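Local coordinates for protocadherin gamma-B3 (Homo sapiens, PDB 5K8R), which probably acts as a calcium-dependent cell-adhesion protein that may help establish and maintain specific neuronal connections in the brain, here as its extracellular cadherin repeats 1-4, at residues E1-A6 with A21-F26; P176-V181 with V200-A205; T318-S323 with V336-T341. All blocks are in the same frame, centred on the assembly; numbering follows the deposited sequence.

Interaction 1: E1-A6 with A21-F26; sequences EPIRYA and AKDLGF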
loop_
_atom_site.group_PDB
_atom_site.type_symbol
_atom_site.label_atom_id
_atom_site.label_comp_id
_atom_site.label_asym_id
_atom_site.label_seq_id
_atom_site.Cartn_x
_atom_site.Cartn_y
_atom_site.Cartn_z
ATOM N N GLU A 1 32.037 51.989 -40.196
ATOM C CA GLU A 1 32.317 53.043 -39.230
ATOM C C GLU A 1 31.096 53.315 -38.328
ATOM O O GLU A 1 30.696 54.472 -38.194
ATOM C CB GLU A 1 32.750 54.326 -39.946
ATOM C CG GLU A 1 34.191 54.309 -40.429
ATOM C CD GLU A 1 34.300 54.111 -41.928
ATOM O OE1 GLU A 1 33.254 54.138 -42.610
ATOM O OE2 GLU A 1 35.431 53.928 -42.425
ATOM N N PRO A 2 30.463 52.248 -37.679
ATOM C CA PRO A 2 31.020 50.906 -37.906
ATOM C C PRO A 2 30.216 50.126 -38.942
ATOM O O PRO A 2 29.326 50.688 -39.581
ATOM C CB PRO A 2 30.888 50.247 -36.534
ATOM C CG PRO A 2 29.634 50.818 -35.957
ATOM C CD PRO A 2 29.275 52.059 -36.733
ATOM N N ILE A 3 30.532 48.846 -39.101
ATOM C CA ILE A 3 29.835 47.998 -40.062
ATOM C C ILE A 3 29.496 46.640 -39.456
ATOM O O ILE A 3 30.250 46.108 -38.640
ATOM C CB ILE A 3 30.670 47.786 -41.338
ATOM C CG1 ILE A 3 29.916 46.893 -42.327
ATOM C CG2 ILE A 3 32.024 47.183 -40.995
ATOM C CD1 ILE A 3 30.276 47.147 -43.775
ATOM N N ARG A 4 28.358 46.085 -39.859
ATOM C CA ARG A 4 27.917 44.788 -39.356
ATOM C C ARG A 4 27.381 43.849 -40.439
ATOM O O ARG A 4 26.310 44.078 -41.002
ATOM C CB ARG A 4 26.864 44.972 -38.261
ATOM C CG ARG A 4 26.205 43.679 -37.808
ATOM C CD ARG A 4 24.707 43.857 -37.626
ATOM N NE ARG A 4 23.956 43.406 -38.793
ATOM C CZ ARG A 4 22.631 43.309 -38.839
ATOM N NH1 ARG A 4 21.905 43.632 -37.777
ATOM N NH2 ARG A 4 22.032 42.889 -39.945
ATOM N N TYR A 5 28.136 42.790 -40.717
ATOM C CA TYR A 5 27.757 41.788 -41.698
ATOM C C TYR A 5 26.867 40.742 -41.029
ATOM O O TYR A 5 26.623 40.778 -39.822
ATOM C CB TYR A 5 28.998 41.150 -42.326
ATOM C CG TYR A 5 29.904 42.133 -43.030
ATOM C CD1 TYR A 5 29.614 42.580 -44.313
ATOM C CD2 TYR A 5 31.052 42.615 -42.414
ATOM C CE1 TYR A 5 30.440 43.480 -44.962
ATOM C CE2 TYR A 5 31.885 43.515 -43.056
ATOM C CZ TYR A 5 31.573 43.944 -44.329
ATOM O OH TYR A 5 32.399 44.839 -44.971
ATOM N N ALA A 6 26.374 39.799 -41.828
ATOM C CA ALA A 6 25.516 38.735 -41.314
ATOM C C ALA A 6 25.706 37.501 -42.179
ATOM O O ALA A 6 25.372 37.520 -43.368
ATOM C CB ALA A 6 24.047 39.165 -41.300
ATOM N N ALA A 21 37.396 46.511 -47.258
ATOM C CA ALA A 21 38.064 47.685 -47.811
ATOM C C ALA A 21 37.082 48.564 -48.573
ATOM O O ALA A 21 37.019 49.780 -48.354
ATOM C CB ALA A 21 39.216 47.252 -48.713
ATOM N N LYS A 22 36.299 47.963 -49.472
ATOM C CA LYS A 22 35.330 48.736 -50.242
ATOM C C LYS A 22 34.281 49.369 -49.337
ATOM O O LYS A 22 33.898 50.530 -49.533
ATOM C CB LYS A 22 34.661 47.844 -51.288
ATOM C CG LYS A 22 33.483 48.501 -51.989
ATOM C CD LYS A 22 32.627 47.481 -52.718
ATOM C CE LYS A 22 31.366 48.122 -53.276
ATOM N NZ LYS A 22 30.474 47.126 -53.927
ATOM N N ASP A 23 33.810 48.627 -48.334
ATOM C CA ASP A 23 32.721 49.112 -47.495
ATOM C C ASP A 23 33.165 50.194 -46.517
ATOM O O ASP A 23 32.321 50.965 -46.047
ATOM C CB ASP A 23 32.094 47.947 -46.731
ATOM C CG ASP A 23 31.437 46.934 -47.650
ATOM O OD1 ASP A 23 31.057 47.312 -48.778
ATOM O OD2 ASP A 23 31.300 45.760 -47.243
ATOM N N LEU A 24 34.457 50.275 -46.203
ATOM C CA LEU A 24 34.967 51.263 -45.261
ATOM C C LEU A 24 35.624 52.451 -45.956
ATOM O O LEU A 24 36.426 53.158 -45.336
ATOM C CB LEU A 24 35.948 50.608 -44.287
ATOM C CG LEU A 24 35.349 49.558 -43.348
ATOM C CD1 LEU A 24 36.392 49.053 -42.366
ATOM C CD2 LEU A 24 34.138 50.116 -42.613
ATOM N N GLY A 25 35.300 52.687 -47.226
ATOM C CA GLY A 25 35.821 53.827 -47.949
ATOM C C GLY A 25 37.223 53.671 -48.493
ATOM O O GLY A 25 37.737 54.615 -49.106
ATOM N N PHE A 26 37.859 52.520 -48.295
ATOM C CA PHE A 26 39.202 52.312 -48.813
ATOM C C PHE A 26 39.173 52.104 -50.324
ATOM O O PHE A 26 38.145 51.767 -50.917
ATOM C CB PHE A 26 39.863 51.105 -48.144
ATOM C CG PHE A 26 40.226 51.326 -46.704
ATOM C CD1 PHE A 26 39.262 51.266 -45.713
ATOM C CD2 PHE A 26 41.538 51.576 -46.340
ATOM C CE1 PHE A 26 39.595 51.464 -44.388
ATOM C CE2 PHE A 26 41.878 51.773 -45.016
ATOM C CZ PHE A 26 40.906 51.718 -44.039
#

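Interaction 2: P176-V181 with V200-A205; sequences PHHHLV and VIVADA. With CA (calcium ion), chain J.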
loop_
_atom_site.group_PDB
_atom_site.type_symbol
_atom_site.label_atom_id
_atom_site.label_comp_id
_atom_site.label_asym_id
_atom_site.label_seq_id
_atom_site.Cartn_x
_atom_site.Cartn_y
_atom_site.Cartn_z
ATOM N N PRO A 176 -0.123 -5.324 -17.406
ATOM C CA PRO A 176 0.737 -4.631 -16.437
ATOM C C PRO A 176 1.729 -3.658 -17.055
ATOM O O PRO A 176 2.352 -2.889 -16.310
ATOM C CB PRO A 176 1.471 -5.787 -15.747
ATOM C CG PRO A 176 1.564 -6.834 -16.805
ATOM C CD PRO A 176 0.304 -6.716 -17.632
ATOM N N HIS A 177 1.903 -3.664 -18.374
ATOM C CA HIS A 177 2.877 -2.797 -19.022
ATOM C C HIS A 177 2.315 -2.273 -20.335
ATOM O O HIS A 177 1.609 -2.991 -21.048
ATOM C CB HIS A 177 4.198 -3.534 -19.282
ATOM C CG HIS A 177 4.893 -3.992 -18.037
ATOM N ND1 HIS A 177 4.499 -5.109 -17.332
ATOM C CD2 HIS A 177 5.955 -3.482 -17.371
ATOM C CE1 HIS A 177 5.290 -5.267 -16.285
ATOM N NE2 HIS A 177 6.182 -4.293 -16.287
ATOM N N HIS A 178 2.637 -1.019 -20.645
ATOM C CA HIS A 178 2.277 -0.392 -21.910
ATOM C C HIS A 178 3.521 0.255 -22.494
ATOM O O HIS A 178 4.224 0.989 -21.795
ATOM C CB HIS A 178 1.169 0.652 -21.723
ATOM C CG HIS A 178 -0.098 0.096 -21.150
ATOM N ND1 HIS A 178 -1.144 -0.334 -21.937
ATOM C CD2 HIS A 178 -0.485 -0.101 -19.868
ATOM C CE1 HIS A 178 -2.122 -0.771 -21.164
ATOM N NE2 HIS A 178 -1.748 -0.642 -19.904
ATOM N N HIS A 179 3.796 -0.015 -23.767
ATOM C CA HIS A 179 5.001 0.470 -24.431
ATOM C C HIS A 179 4.615 1.565 -25.419
ATOM O O HIS A 179 4.006 1.288 -26.457
ATOM C CB HIS A 179 5.736 -0.676 -25.122
ATOM C CG HIS A 179 6.192 -1.748 -24.183
ATOM N ND1 HIS A 179 7.389 -1.680 -23.501
ATOM C CD2 HIS A 179 5.609 -2.909 -23.802
ATOM C CE1 HIS A 179 7.525 -2.755 -22.746
ATOM N NE2 HIS A 179 6.459 -3.517 -22.910
ATOM N N LEU A 180 4.977 2.803 -25.094
ATOM C CA LEU A 180 4.648 3.969 -25.896
ATOM C C LEU A 180 5.897 4.511 -26.580
ATOM O O LEU A 180 7.025 4.291 -26.132
ATOM C CB LEU A 180 4.014 5.064 -25.032
ATOM C CG LEU A 180 2.912 4.619 -24.069
ATOM C CD1 LEU A 180 2.393 5.802 -23.265
ATOM C CD2 LEU A 180 1.784 3.942 -24.824
ATOM N N VAL A 181 5.678 5.231 -27.678
ATOM C CA VAL A 181 6.749 5.836 -28.461
ATOM C C VAL A 181 6.470 7.327 -28.581
ATOM O O VAL A 181 5.362 7.729 -28.955
ATOM C CB VAL A 181 6.875 5.188 -29.852
ATOM C CG1 VAL A 181 8.023 5.815 -30.627
ATOM C CG2 VAL A 181 7.070 3.684 -29.725
ATOM N N VAL A 200 5.354 2.343 -19.526
ATOM C CA VAL A 200 4.427 2.579 -18.426
ATOM C C VAL A 200 4.195 1.261 -17.700
ATOM O O VAL A 200 3.656 0.310 -18.276
ATOM C CB VAL A 200 3.104 3.170 -18.931
ATOM C CG1 VAL A 200 2.118 3.318 -17.781
ATOM C CG2 VAL A 200 3.345 4.506 -19.615
ATOM N N ILE A 201 4.608 1.200 -16.438
ATOM C CA ILE A 201 4.388 0.033 -15.593
ATOM C C ILE A 201 3.204 0.332 -14.683
ATOM O O ILE A 201 3.209 1.328 -13.948
ATOM C CB ILE A 201 5.647 -0.323 -14.786
ATOM C CG1 ILE A 201 5.446 -1.633 -14.020
ATOM C CG2 ILE A 201 6.033 0.817 -13.855
ATOM C CD1 ILE A 201 6.725 -2.213 -13.456
ATOM N N VAL A 202 2.186 -0.522 -14.741
ATOM C CA VAL A 202 0.942 -0.294 -14.012
ATOM C C VAL A 202 1.136 -0.746 -12.568
ATOM O O VAL A 202 1.298 -1.938 -12.297
ATOM C CB VAL A 202 -0.235 -1.026 -14.668
ATOM C CG1 VAL A 202 -1.541 -0.650 -13.985
ATOM C CG2 VAL A 202 -0.291 -0.711 -16.155
ATOM N N ALA A 203 1.118 0.206 -11.639
ATOM C CA ALA A 203 1.224 -0.128 -10.226
ATOM C C ALA A 203 -0.067 -0.771 -9.735
ATOM O O ALA A 203 -1.169 -0.340 -10.088
ATOM C CB ALA A 203 1.539 1.120 -9.404
ATOM N N ASP A 204 0.074 -1.805 -8.908
ATOM C CA ASP A 204 -1.073 -2.576 -8.451
ATOM C C ASP A 204 -1.871 -1.812 -7.402
ATOM O O ASP A 204 -1.308 -1.122 -6.548
ATOM C CB ASP A 204 -0.621 -3.916 -7.870
ATOM C CG ASP A 204 -1.788 -4.795 -7.454
ATOM O OD1 ASP A 204 -2.731 -4.957 -8.259
ATOM O OD2 ASP A 204 -1.767 -5.318 -6.321
ATOM N N ALA A 205 -3.191 -1.948 -7.474
ATOM C CA ALA A 205 -4.097 -1.467 -6.445
ATOM C C ALA A 205 -4.937 -2.630 -5.937
ATOM O O ALA A 205 -5.130 -3.633 -6.628
ATOM C CB ALA A 205 -5.004 -0.350 -6.972
HETATM CA CA CA J . -5.279 -4.892 -8.711
#

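Interaction 3: T318-S323 with V336-T341; sequences TLASES and VALIKT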
loop_
_atom_site.group_PDB
_atom_site.type_symbol
_atom_site.label_atom_id
_atom_site.label_comp_id
_atom_site.label_asym_id
_atom_site.label_seq_id
_atom_site.Cartn_x
_atom_site.Cartn_y
_atom_site.Cartn_z
ATOM N N THR A 318 -29.345 -52.576 33.466
ATOM C CA THR A 318 -29.773 -52.150 34.789
ATOM C C THR A 318 -30.766 -53.168 35.329
ATOM O O THR A 318 -31.662 -53.614 34.606
ATOM C CB THR A 318 -30.406 -50.756 34.753
ATOM O OG1 THR A 318 -29.521 -49.846 34.091
ATOM C CG2 THR A 318 -30.671 -50.257 36.162
ATOM N N LEU A 319 -30.606 -53.541 36.595
ATOM C CA LEU A 319 -31.379 -54.624 37.181
ATOM C C LEU A 319 -32.151 -54.144 38.403
ATOM O O LEU A 319 -31.719 -53.231 39.115
ATOM C CB LEU A 319 -30.473 -55.798 37.569
ATOM C CG LEU A 319 -29.691 -56.432 36.418
ATOM C CD1 LEU A 319 -28.820 -57.574 36.920
ATOM C CD2 LEU A 319 -30.639 -56.914 35.330
ATOM N N ALA A 320 -33.301 -54.771 38.634
ATOM C CA ALA A 320 -34.096 -54.538 39.830
ATOM C C ALA A 320 -34.669 -55.866 40.302
ATOM O O ALA A 320 -34.758 -56.830 39.538
ATOM C CB ALA A 320 -35.221 -53.524 39.579
ATOM N N SER A 321 -35.051 -55.914 41.575
ATOM C CA SER A 321 -35.607 -57.129 42.162
ATOM C C SER A 321 -36.205 -56.785 43.518
ATOM O O SER A 321 -36.033 -55.678 44.034
ATOM C CB SER A 321 -34.547 -58.227 42.300
ATOM O OG SER A 321 -33.451 -57.785 43.079
ATOM N N GLU A 322 -36.917 -57.758 44.091
ATOM C CA GLU A 322 -37.491 -57.619 45.431
ATOM C C GLU A 322 -36.440 -58.011 46.470
ATOM O O GLU A 322 -36.490 -59.076 47.089
ATOM C CB GLU A 322 -38.750 -58.465 45.567
ATOM C CG GLU A 322 -39.855 -58.121 44.590
ATOM C CD GLU A 322 -41.169 -58.792 44.944
ATOM O OE1 GLU A 322 -41.222 -59.486 45.982
ATOM O OE2 GLU A 322 -42.146 -58.626 44.184
ATOM N N SER A 323 -35.470 -57.113 46.646
ATOM C CA SER A 323 -34.342 -57.329 47.553
ATOM C C SER A 323 -33.577 -58.603 47.206
ATOM O O SER A 323 -32.990 -59.244 48.082
ATOM C CB SER A 323 -34.802 -57.361 49.016
ATOM O OG SER A 323 -35.541 -56.197 49.346
ATOM N N VAL A 336 -39.392 -61.776 38.784
ATOM C CA VAL A 336 -38.326 -62.015 39.748
ATOM C C VAL A 336 -37.282 -60.910 39.648
ATOM O O VAL A 336 -36.702 -60.492 40.657
ATOM C CB VAL A 336 -37.706 -63.409 39.529
ATOM C CG1 VAL A 336 -36.514 -63.631 40.441
ATOM C CG2 VAL A 336 -38.756 -64.484 39.750
ATOM N N ALA A 337 -37.047 -60.417 38.434
ATOM C CA ALA A 337 -36.099 -59.334 38.226
ATOM C C ALA A 337 -36.544 -58.497 37.038
ATOM O O ALA A 337 -37.232 -58.984 36.136
ATOM C CB ALA A 337 -34.677 -59.865 38.002
ATOM N N LEU A 338 -36.145 -57.228 37.050
ATOM C CA LEU A 338 -36.432 -56.289 35.977
ATOM C C LEU A 338 -35.130 -55.913 35.285
ATOM O O LEU A 338 -34.134 -55.605 35.952
ATOM C CB LEU A 338 -37.132 -55.038 36.514
ATOM C CG LEU A 338 -38.466 -55.251 37.231
ATOM C CD1 LEU A 338 -39.056 -53.922 37.680
ATOM C CD2 LEU A 338 -39.443 -55.999 36.339
ATOM N N ILE A 339 -35.143 -55.939 33.954
ATOM C CA ILE A 339 -33.967 -55.678 33.133
ATOM C C ILE A 339 -34.245 -54.453 32.273
ATOM O O ILE A 339 -35.315 -54.346 31.662
ATOM C CB ILE A 339 -33.608 -56.893 32.258
ATOM C CG1 ILE A 339 -33.509 -58.155 33.118
ATOM C CG2 ILE A 339 -32.307 -56.648 31.510
ATOM C CD1 ILE A 339 -33.275 -59.420 32.323
ATOM N N LYS A 340 -33.278 -53.534 32.222
ATOM C CA LYS A 340 -33.410 -52.280 31.479
ATOM C C LYS A 340 -32.089 -52.025 30.760
ATOM O O LYS A 340 -31.108 -51.604 31.382
ATOM C CB LYS A 340 -33.772 -51.127 32.408
ATOM C CG LYS A 340 -33.710 -49.742 31.775
ATOM C CD LYS A 340 -34.680 -49.604 30.613
ATOM C CE LYS A 340 -34.918 -48.140 30.266
ATOM N NZ LYS A 340 -33.647 -47.393 30.061
ATOM N N THR A 341 -32.066 -52.282 29.457
ATOM C CA THR A 341 -30.881 -52.079 28.637
ATOM C C THR A 341 -30.935 -50.714 27.964
ATOM O O THR A 341 -32.013 -50.188 27.677
ATOM C CB THR A 341 -30.756 -53.170 27.569
ATOM O OG1 THR A 341 -31.789 -53.003 26.591
ATOM C CG2 THR A 341 -30.883 -54.550 28.197
#

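Interaction 1: E1-A6 with A21-F26
Tyr5 and Asp23 make the polar link between residues 1-6 and 21-26: the phenol OH of Tyr5 donates to OD2 of Asp23 over 2.7 Å. The carboxylate takes this bond on the lone pair of OD2 that points away from its other oxygen. OD2 sits at the edge of the tyrosine ring, in its plane and 3.3 Å from Tyr5 CE1, while ring and carboxylate planes are turned 37° from each other.

Beside this bond runs the apolar part of the contact, carried by Ile3. Its CG1, anti to the backbone N (chi1 180°), starts the branch that ends in CD1. Ile3 CD1 comes 3.6 Å from Asp23 CB, the two side chains crossing at about a right angle. The CG2 methyl of Ile3 meets Leu24 CD2 at 4.0 Å. On its own strand Ile3 also packs against Tyr5, with CG1 3.9 Å above the ring plane and offset toward the rim.

The third element is less certain. Glu1 is poorly ordered, and its modelled OE2 comes 3.2 Å from Leu24 O; both are acceptors, so this is no hydrogen bond, and the position of the carboxylate is doubtful. Leu24 CD2 lies 3.7 Å from Glu1 N, at the start of the chain.

In the first cadherin repeat this contact ties the outer strand 3-8 of a four-stranded sheet to the end of the short helix 20-23. Leu20 of that helix also touches Ile3 and Tyr5. Strand 85-94, parallel to strand 3-8, joins it through Thr90 and Leu92, and its Phe87 packs against Glu1, Leu24 and Phe26.

Interaction 2: P176-V181 with V200-A205
Val200 O takes two hydrogens from the opposite strand: His178 N bonds to it at 2.9 Å, and His177 CA makes a CA-H...O contact with it at 3.3 Å. His178 O accepts in turn from Val200 N, closing the antiparallel hydrogen-bonded pair. Farther along, Val202 N reaches Pro176 O at 2.8 Å and almost straight (177° at the hydrogen), although the donor is tilted from the carbonyl plane.

Side chains alternate between the two faces. His177 and Ile201 extend abreast in one direction, with His177 NE2 3.6 Å from Ile201 CD1. On the other face, His178 CG is anti to its carbonyl carbon (chi1 -60°), and the ring meets Val202 edge-on: Val202 CG2 lies in the ring plane, 3.8 Å from His178 CD2. The side chains of Leu180 and Val200 cross at a slant, Leu180 CD1 lying 4.0 Å from Val200 CG2, and Phe148 touches both residues.

Just past the end of strand 193-203 the chain reaches a calcium ion. Asp204 OD1 binds it at 2.6 Å and the backbone Ala205 O at 2.4 Å, with Glu114, Glu173, Asp207 and Asp240 completing the site. Asp204 OD2 is hydrogen-bonded by Glu241 N and Asn244 ND2, and Arg172 NE bonds to OD1. The paired strand thus leads directly into two ligands at the junction with the third repeat, where the metal and these donors probably offset much of the repulsion among the acidic groups.

Interaction 3: T318-S323 with V336-T341
Ala320 and Leu338 face each other as an antiparallel hydrogen-bonded pair. Leu338 O accepts from Ala320 N on a lone pair in the carbonyl plane, and Ala320 O accepts from Leu338 N, which stands above the plane of that carbonyl; both bonds measure 2.9 Å. Their CB atoms are 3.9 Å apart. Thr318 and Lys340 form the next such pair: Lys340 N reaches Thr318 O in the carbonyl plane, and Thr318 N approaches Lys340 O from above it. Three CA-H...O contacts fill in between the bonds, among them Ala337 CA to Ala320 O at 3.1 Å and Leu319 CA to Leu338 O at 3.2 Å.

On the other face, Leu319 and Ile339 run alongside each other, with Leu319 CD2 at 3.8 Å from Ile339 CG1. The leucine also touches Lys406 and Ile408 of strand 403-413. Ile339 packs on Tyr372 and Cys354.

Farther out, Val336 and Ala337 both oppose Leu374 of strand 371-376, a classic beta bulge. The face bearing Thr318, Ala320, Leu338 and Lys340 meets the second subunit: Thr318 packs on its Ile39, Leu338 on its Val79 and Lys340 on its Glu77. Glu322, at the centre of an inverse gamma turn, accepts a hydrogen bond from Lys82 N of that subunit through OE2.

In the fourth cadherin repeat, strand 316-321 is outermost in this sheet and strand 335-342 lies next to it. The two are thus paired at the margin of one sheet of the repeat's Greek-key beta sandwich, and they contribute to the antiparallel homodimer interface.

In the fold
Strung along the rod of four cadherin repeats, the three contacts fall in repeats 1, 2 and 4 and never touch one another. The centres of interactions 1 and 2 are about 63 Å apart and those of 2 and 3 about 87 Å; the centres of interactions 1 and 3 are about 148 Å apart, on opposite sides of the chain's centre. Interaction 2 supplies calcium ligands directly, whereas in interaction 3 the side chain of Lys340 is about 14 Å from a bound calcium ion. In the antiparallel dimer, interaction 3 packs on first-repeat residues of the second subunit, and Ala203 of interaction 2 meets third-repeat His296 of that subunit. The second subunit does not touch interaction 1.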